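Local coordinates for chromosome replication initiation protein (Geobacillus kaustophilus hta426, PDB 2VN2) that takes part in initiating chromosome replication as a primosome protein, probably helping to load the replicative helicase, its N-terminal domain being the part given here, at the interface of chains A and B and the interface of chains A and C. Sequence-based numbering; all coordinates share one arbitrary frame. Chains: chain A/B/C, Chromosome replication initiation protein.

Contact 1: the interface of chains A and B. Residues chain A 3, 6-7, 10; chain B 103-104, 107, 110.
B:Val107 fills the middle of the contact, its methyl CG2 pressed into the face of helix 3-11 of chain A between A:Val6, A:Ala7 and A:Leu10. The tightest touch is A:Leu10 CD1 on B:Val107 CG2 at 3.4 Å, two branched side chains crossing obliquely. The same methyl meets A:Ala7 CA at 3.6 Å, so the valine lies directly against the helix backbone where alanine offers little bulk. A:Val6 CG1 adds a third contact, 3.8 Å from B:Val107 CG2. The B:Val107 torsion explains this fit: with CG1 anti to the backbone N (chi1 162°), CG1 points to A:Lys3, and CG2, anti to the carbonyl carbon, to A:Ala7 and A:Leu10.

Moving outward, A:Leu10 CB lies on the benzo part of the indole, 3.6 Å from B:Trp103 CE3, while the A:Leu10 carbonyl oxygen sits above one ring face, out toward the rim. A:Ala7 CB rests on the helix backbone of chain B, 3.6 Å from the carbonyl carbon of B:Trp103. Beyond it, the aliphatic stem of B:Glu104 takes over, with CG 3.8 Å from A:Ala7 CB. At the other margin A:Lys3 CG touches B:Val107 CG1 at 4.0 Å, and the rest of the lysine chain runs on extended, past the valine. The two charged ends diverge from here, so lysine and glutamate frame the apolar centre with their methylene groups instead of pairing.

The result is a helix-to-helix packing, helix 3-11 against helix 100-116, repeated by a two-fold; it probably helps dock the N-terminal arm of one copy on its neighbour.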
# COMPACT_ATOMS: atom_id res chain seq x y z
N LYS A 3 -4.81 2.56 24.69
CA LYS A 3 -4.94 1.46 23.72
C LYS A 3 -6.05 1.53 22.62
O LYS A 3 -5.79 1.20 21.48
CB LYS A 3 -4.97 0.09 24.45
CG LYS A 3 -3.63 -0.41 25.01
CD LYS A 3 -3.76 -1.84 25.47
CE LYS A 3 -2.70 -2.15 26.51
NZ LYS A 3 -3.06 -3.30 27.46
N VAL A 6 -4.66 4.11 20.01
CA VAL A 6 -3.60 3.56 19.23
C VAL A 6 -4.12 2.71 18.14
O VAL A 6 -3.70 2.90 17.00
CB VAL A 6 -2.65 2.77 20.04
CG1 VAL A 6 -1.67 2.16 19.16
CG2 VAL A 6 -1.88 3.73 20.91
N ALA A 7 -5.09 1.83 18.49
CA ALA A 7 -5.79 0.94 17.57
C ALA A 7 -6.47 1.76 16.49
O ALA A 7 -6.33 1.41 15.29
CB ALA A 7 -6.74 0.04 18.27
N LEU A 10 -3.77 2.94 14.19
CA LEU A 10 -3.28 1.87 13.40
C LEU A 10 -4.23 1.39 12.32
O LEU A 10 -3.74 0.98 11.25
CB LEU A 10 -2.83 0.70 14.23
CG LEU A 10 -1.61 0.97 15.14
CD1 LEU A 10 -1.22 -0.31 16.01
CD2 LEU A 10 -0.39 1.39 14.32
N TRP B 103 -8.06 -4.36 15.46
CA TRP B 103 -6.98 -3.50 15.78
C TRP B 103 -6.74 -3.38 17.26
O TRP B 103 -5.57 -3.30 17.67
CB TRP B 103 -7.16 -2.14 15.07
CG TRP B 103 -6.77 -2.34 13.66
CD1 TRP B 103 -7.60 -2.49 12.58
CD2 TRP B 103 -5.43 -2.57 13.19
NE1 TRP B 103 -6.86 -2.74 11.47
CE2 TRP B 103 -5.53 -2.83 11.80
CE3 TRP B 103 -4.16 -2.56 13.80
CZ2 TRP B 103 -4.38 -3.09 10.96
CZ3 TRP B 103 -2.95 -2.82 12.96
CH2 TRP B 103 -3.10 -3.04 11.55
N GLU B 104 -7.81 -3.41 18.02
CA GLU B 104 -7.77 -3.33 19.48
C GLU B 104 -7.13 -4.57 20.09
O GLU B 104 -6.31 -4.47 21.00
CB GLU B 104 -9.18 -3.14 20.04
CG GLU B 104 -9.69 -1.71 19.98
CD GLU B 104 -10.87 -1.47 20.90
OE1 GLU B 104 -10.64 -1.20 22.10
OE2 GLU B 104 -12.02 -1.55 20.43
N VAL B 107 -3.47 -4.40 19.13
CA VAL B 107 -2.73 -3.50 19.91
C VAL B 107 -2.49 -4.14 21.31
O VAL B 107 -1.44 -3.97 21.87
CB VAL B 107 -3.37 -2.03 19.99
CG1 VAL B 107 -2.80 -1.20 21.21
CG2 VAL B 107 -3.11 -1.27 18.67
N LEU B 110 0.30 -6.67 20.78
CA LEU B 110 1.57 -6.02 20.62
C LEU B 110 2.10 -5.46 21.91
O LEU B 110 3.31 -5.43 22.11
CB LEU B 110 1.53 -4.88 19.59
CG LEU B 110 1.22 -5.27 18.15
CD1 LEU B 110 0.82 -4.09 17.26
CD2 LEU B 110 2.38 -5.95 17.54

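Contact 2: the interface of chains A and C. Residues chain A 14-15, 39, 43, 60; chain C 17, 19, 22.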
# COMPACT_ATOMS: atom_id res chain seq x y z
N SER A 14 -3.20 3.14 4.88
CA SER A 14 -2.10 3.59 4.04
C SER A 14 -2.64 3.76 2.67
O SER A 14 -3.54 3.04 2.31
CB SER A 14 -1.00 2.56 4.05
OG SER A 14 -0.33 2.74 5.30
N ILE A 15 -2.05 4.70 1.94
CA ILE A 15 -2.21 4.96 0.50
C ILE A 15 -1.00 4.24 -0.14
O ILE A 15 0.14 4.33 0.37
CB ILE A 15 -2.39 6.50 0.22
CG1 ILE A 15 -3.87 6.82 -0.03
CG2 ILE A 15 -1.83 7.04 -1.10
CD1 ILE A 15 -4.55 7.46 1.15
N LEU A 39 -2.39 12.30 -4.39
CA LEU A 39 -2.45 11.39 -3.14
C LEU A 39 -3.55 11.86 -2.34
O LEU A 39 -4.35 11.02 -1.92
CB LEU A 39 -1.17 11.48 -2.26
CG LEU A 39 0.03 10.61 -2.73
CD1 LEU A 39 0.11 10.20 -4.24
CD2 LEU A 39 1.47 11.05 -2.20
N SER A 43 -6.96 9.50 -1.54
CA SER A 43 -7.35 9.29 -0.15
C SER A 43 -8.84 9.60 0.13
O SER A 43 -9.50 8.89 0.87
CB SER A 43 -6.45 10.20 0.70
OG SER A 43 -6.71 10.02 2.07
N ARG A 60 -5.66 19.86 4.00
CA ARG A 60 -4.46 19.07 4.44
C ARG A 60 -3.17 19.45 3.69
O ARG A 60 -2.18 18.79 3.82
CB ARG A 60 -4.74 17.53 4.42
CG ARG A 60 -6.10 17.05 5.15
CD ARG A 60 -6.30 15.45 5.18
NE ARG A 60 -7.15 14.78 4.14
CZ ARG A 60 -6.82 13.85 3.17
NH1 ARG A 60 -5.56 13.36 2.89
NH2 ARG A 60 -7.85 13.40 2.41
N VAL C 17 1.99 4.94 2.12
CA VAL C 17 2.05 6.21 2.75
C VAL C 17 0.96 6.14 3.82
O VAL C 17 -0.21 6.27 3.47
CB VAL C 17 1.79 7.38 1.66
CG1 VAL C 17 1.61 8.78 2.33
CG2 VAL C 17 2.99 7.48 0.78
N LYS C 19 -2.10 7.15 5.84
CA LYS C 19 -3.06 8.21 5.81
C LYS C 19 -2.89 9.27 6.91
O LYS C 19 -3.26 10.45 6.72
CB LYS C 19 -4.49 7.63 5.85
CG LYS C 19 -4.91 6.98 4.51
CD LYS C 19 -6.26 6.43 4.47
CE LYS C 19 -6.43 5.69 3.10
NZ LYS C 19 -7.82 5.00 2.86
N LEU C 22 -0.14 11.48 5.54
CA LEU C 22 -0.80 12.37 4.53
C LEU C 22 -1.65 13.46 5.20
O LEU C 22 -1.64 14.62 4.80
CB LEU C 22 -1.73 11.53 3.72
CG LEU C 22 -2.01 11.99 2.32
CD1 LEU C 22 -0.73 12.54 1.59
CD2 LEU C 22 -2.75 10.83 1.55
O HOH W 1 -5.14 10.73 4.17
O HOH W 2 -2.01 17.24 6.03
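C:Lys19 lays its aliphatic chain across A:Ile15 at about a right angle. With CG turned away from the carbonyl carbon, beside the backbone N (chi1 -74°), the lysine brings CG to within 3.4 Å of A:Ile15 CD1. CD follows at 3.9 Å from A:Ile15 CD1, and CE closes on that methyl again, a tight 3.2 Å from A:Ile15 CD1, as the fully extended chain passes over it. CE also passes near the carbonyl O of A:Ser14. Were C:Lys19 shortened to an alanine, the A:Ile15 CD1 methyl would probably lose this cover, leaving a gap beside the strand and the isoleucine tip freer to turn.

Beneath this packing the backbones pair. C:Val17 N donates to A:Ile15 O over 2.6 Å, nearly straight and in the carbonyl plane. The return bond, A:Ile15 N to C:Val17 O at 2.9 Å, is equally straight at the hydrogen, but the donor stands 41° above the carbonyl plane.

C:Leu22 extends the apolar patch: CD2 lies 3.9 Å from A:Ile15 CD1 and also faces A:Ser43 CB, while CD1 leans on A:Leu39 CB. Its CG meets the guanidinium of A:Arg60 at the edge, in plane, 3.8 Å from NH1. Waters fill in the polar margin: one links the A:Ser43 hydroxyl OG (2.7 Å from the water) to C:Lys19 O by a longer bond, and another joins A:Arg60 O to C:Leu22 O.

In the fold, strand 14-18 of each chain pairs antiparallel with its symmetry mate, and the short helix 19-22 that follows packs on helix 32-45 of the partner.

Contact 1 and contact 2 lie about 19 Å apart, measured between the centres of their C-alpha atoms, and share chain A but no residue. They use consecutive elements of it: helix 3-11 in contact 1, strand 14-18 in contact 2, with a two-residue connection between. The N-terminal segment of one copy thus reaches toward chain B and then pairs with chain C. Since both interfaces are two-fold symmetric and the deposited assembly holds four copies, each chain using both faces could give a tetramer built as a dimer of dimers, although the crystal alone does not show that this forms in the cell.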